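Local coordinates for protein general negative regulator of transcription subunit 4 (Saccharomyces cerevisiae, PDB 5AIE) that acts as the E3 ubiquitin-protein ligase component of the CCR4-NOT complex, here represented by its zinc-binding RING domain, at residues K19-C24 / F33-I38. Sequence-based numbering, arbitrary orientation.
Sequences KNFFPC and FCYNNI. With ZN (zinc ion), chain C; ZN (zinc ion), chain D.
Over one face of the Tyr-35 ring stands Phe-21, whose CZ lies above the ring centre, while Phe-21 turns its edge to the tyrosine and carries CD of Pro-23 over one of its own faces. The two aromatic rings form a T-shaped (edge-to-face) pair, with centroids 5.1 Å apart and planes at 87°. Within the RING domain it joins the loop bearing Cys-24, a ligand of one zinc, to the helix bearing Cys-34, a ligand of the other. At the edge of the Phe-21 ring, CE2 comes 3.8 Å from CG of Tyr-35, so the partly positive C-H edge meets the electron-rich face of the phenol. Both side chains reach across extended, CG anti to the backbone N (chi1 178° in Phe-21, 171° in Tyr-35). Proline suits position 23 because its compact, rigid ring can put CD over the centre of the Phe-21 face while CB of Pro-23 meets Tyr-35 obliquely, 3.6 Å from CE1 of the tyrosine. No hydrogen bond links the two segments. A tyrosine fits because its hydroxyl is hydrogen-bonded to NH1 of Arg-39 while its ring packs on Phe-21, Pro-23 and Tyr-55. With an alanine here, the edge of Phe-21 is likely to lose the aromatic face it packs against, a gap would open beside Pro-23, and NH1 of Arg-39 would lose its hydroxyl partner. Cysteine suits the zinc positions by its thiolate sulfur: Cys-24 shares one ion with Cys-26, Cys-48 and Cys-51, and SG of Cys-34 binds the other zinc at 2.4 Å.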
# COMPACT_ATOMS: atom_id res chain seq x y z
N LYS A 19 -10.06 -3.43 -25.76
CA LYS A 19 -9.52 -2.10 -26.00
C LYS A 19 -10.61 -1.07 -26.28
O LYS A 19 -10.42 0.13 -26.06
CB LYS A 19 -8.53 -2.12 -27.17
CG LYS A 19 -7.19 -2.77 -26.84
CD LYS A 19 -6.23 -2.65 -28.02
CE LYS A 19 -4.87 -3.26 -27.68
NZ LYS A 19 -3.92 -3.18 -28.82
N ASN A 20 -11.76 -1.55 -26.76
CA ASN A 20 -12.88 -0.67 -27.06
C ASN A 20 -13.95 -0.75 -25.98
O ASN A 20 -15.11 -0.39 -26.20
CB ASN A 20 -13.49 -1.03 -28.42
CG ASN A 20 -12.45 -1.07 -29.52
OD1 ASN A 20 -12.11 -0.04 -30.10
ND2 ASN A 20 -11.95 -2.26 -29.82
N PHE A 21 -13.55 -1.22 -24.80
CA PHE A 21 -14.46 -1.35 -23.67
C PHE A 21 -14.18 -0.27 -22.63
O PHE A 21 -13.11 -0.25 -22.01
CB PHE A 21 -14.34 -2.75 -23.05
CG PHE A 21 -15.21 -2.95 -21.84
CD1 PHE A 21 -16.53 -2.53 -21.83
CD2 PHE A 21 -14.71 -3.58 -20.71
CE1 PHE A 21 -17.33 -2.72 -20.72
CE2 PHE A 21 -15.51 -3.78 -19.60
CZ PHE A 21 -16.82 -3.35 -19.60
N PHE A 22 -15.14 0.63 -22.45
CA PHE A 22 -15.01 1.72 -21.47
C PHE A 22 -16.09 1.62 -20.40
O PHE A 22 -17.12 2.29 -20.48
CB PHE A 22 -15.09 3.08 -22.17
CG PHE A 22 -13.93 3.37 -23.08
CD1 PHE A 22 -12.75 3.88 -22.58
CD2 PHE A 22 -14.02 3.12 -24.44
CE1 PHE A 22 -11.68 4.15 -23.41
CE2 PHE A 22 -12.96 3.38 -25.28
CZ PHE A 22 -11.79 3.90 -24.76
N PRO A 23 -15.84 0.79 -19.37
CA PRO A 23 -16.81 0.55 -18.30
C PRO A 23 -17.06 1.78 -17.43
O PRO A 23 -18.11 1.87 -16.78
CB PRO A 23 -16.16 -0.56 -17.48
CG PRO A 23 -14.70 -0.42 -17.75
CD PRO A 23 -14.60 0.03 -19.17
N CYS A 24 -16.12 2.72 -17.41
CA CYS A 24 -16.24 3.93 -16.62
C CYS A 24 -15.95 5.16 -17.47
O CYS A 24 -15.03 5.15 -18.28
CB CYS A 24 -15.30 3.87 -15.41
SG CYS A 24 -15.57 5.15 -14.16
N PHE A 33 -12.66 -9.80 -17.73
CA PHE A 33 -12.66 -10.72 -16.60
C PHE A 33 -12.44 -9.97 -15.28
O PHE A 33 -13.08 -10.27 -14.28
CB PHE A 33 -11.60 -11.80 -16.78
CG PHE A 33 -11.79 -12.63 -18.03
CD1 PHE A 33 -12.85 -13.51 -18.14
CD2 PHE A 33 -10.90 -12.52 -19.08
CE1 PHE A 33 -13.03 -14.26 -19.28
CE2 PHE A 33 -11.07 -13.28 -20.23
CZ PHE A 33 -12.14 -14.15 -20.33
N CYS A 34 -11.52 -9.01 -15.30
CA CYS A 34 -11.27 -8.17 -14.12
C CYS A 34 -12.49 -7.31 -13.81
O CYS A 34 -12.78 -7.03 -12.65
CB CYS A 34 -10.04 -7.29 -14.33
SG CYS A 34 -8.46 -8.17 -14.26
N TYR A 35 -13.19 -6.89 -14.86
CA TYR A 35 -14.41 -6.12 -14.72
C TYR A 35 -15.48 -6.91 -13.97
O TYR A 35 -15.99 -6.46 -12.94
CB TYR A 35 -14.93 -5.69 -16.09
CG TYR A 35 -16.31 -5.07 -16.08
CD1 TYR A 35 -16.50 -3.75 -15.69
CD2 TYR A 35 -17.43 -5.81 -16.45
CE1 TYR A 35 -17.76 -3.18 -15.68
CE2 TYR A 35 -18.69 -5.25 -16.44
CZ TYR A 35 -18.85 -3.94 -16.05
OH TYR A 35 -20.11 -3.38 -16.04
N ASN A 36 -15.81 -8.09 -14.49
CA ASN A 36 -16.82 -8.95 -13.88
C ASN A 36 -16.42 -9.41 -12.49
O ASN A 36 -17.27 -9.61 -11.62
CB ASN A 36 -17.09 -10.16 -14.77
CG ASN A 36 -17.73 -9.78 -16.10
OD1 ASN A 36 -18.90 -9.39 -16.14
ND2 ASN A 36 -16.98 -9.91 -17.18
N ASN A 37 -15.11 -9.59 -12.28
CA ASN A 37 -14.59 -9.98 -10.97
C ASN A 37 -14.94 -8.96 -9.90
O ASN A 37 -15.39 -9.31 -8.81
CB ASN A 37 -13.07 -10.17 -11.04
CG ASN A 37 -12.47 -10.60 -9.70
OD1 ASN A 37 -13.17 -11.13 -8.84
ND2 ASN A 37 -11.18 -10.37 -9.54
N ILE A 38 -14.76 -7.68 -10.23
CA ILE A 38 -15.03 -6.60 -9.30
C ILE A 38 -16.51 -6.51 -8.93
O ILE A 38 -16.85 -6.38 -7.76
CB ILE A 38 -14.58 -5.24 -9.88
ZN ZN C . -7.90 -8.15 -16.58
ZN ZN D . -13.47 5.60 -13.07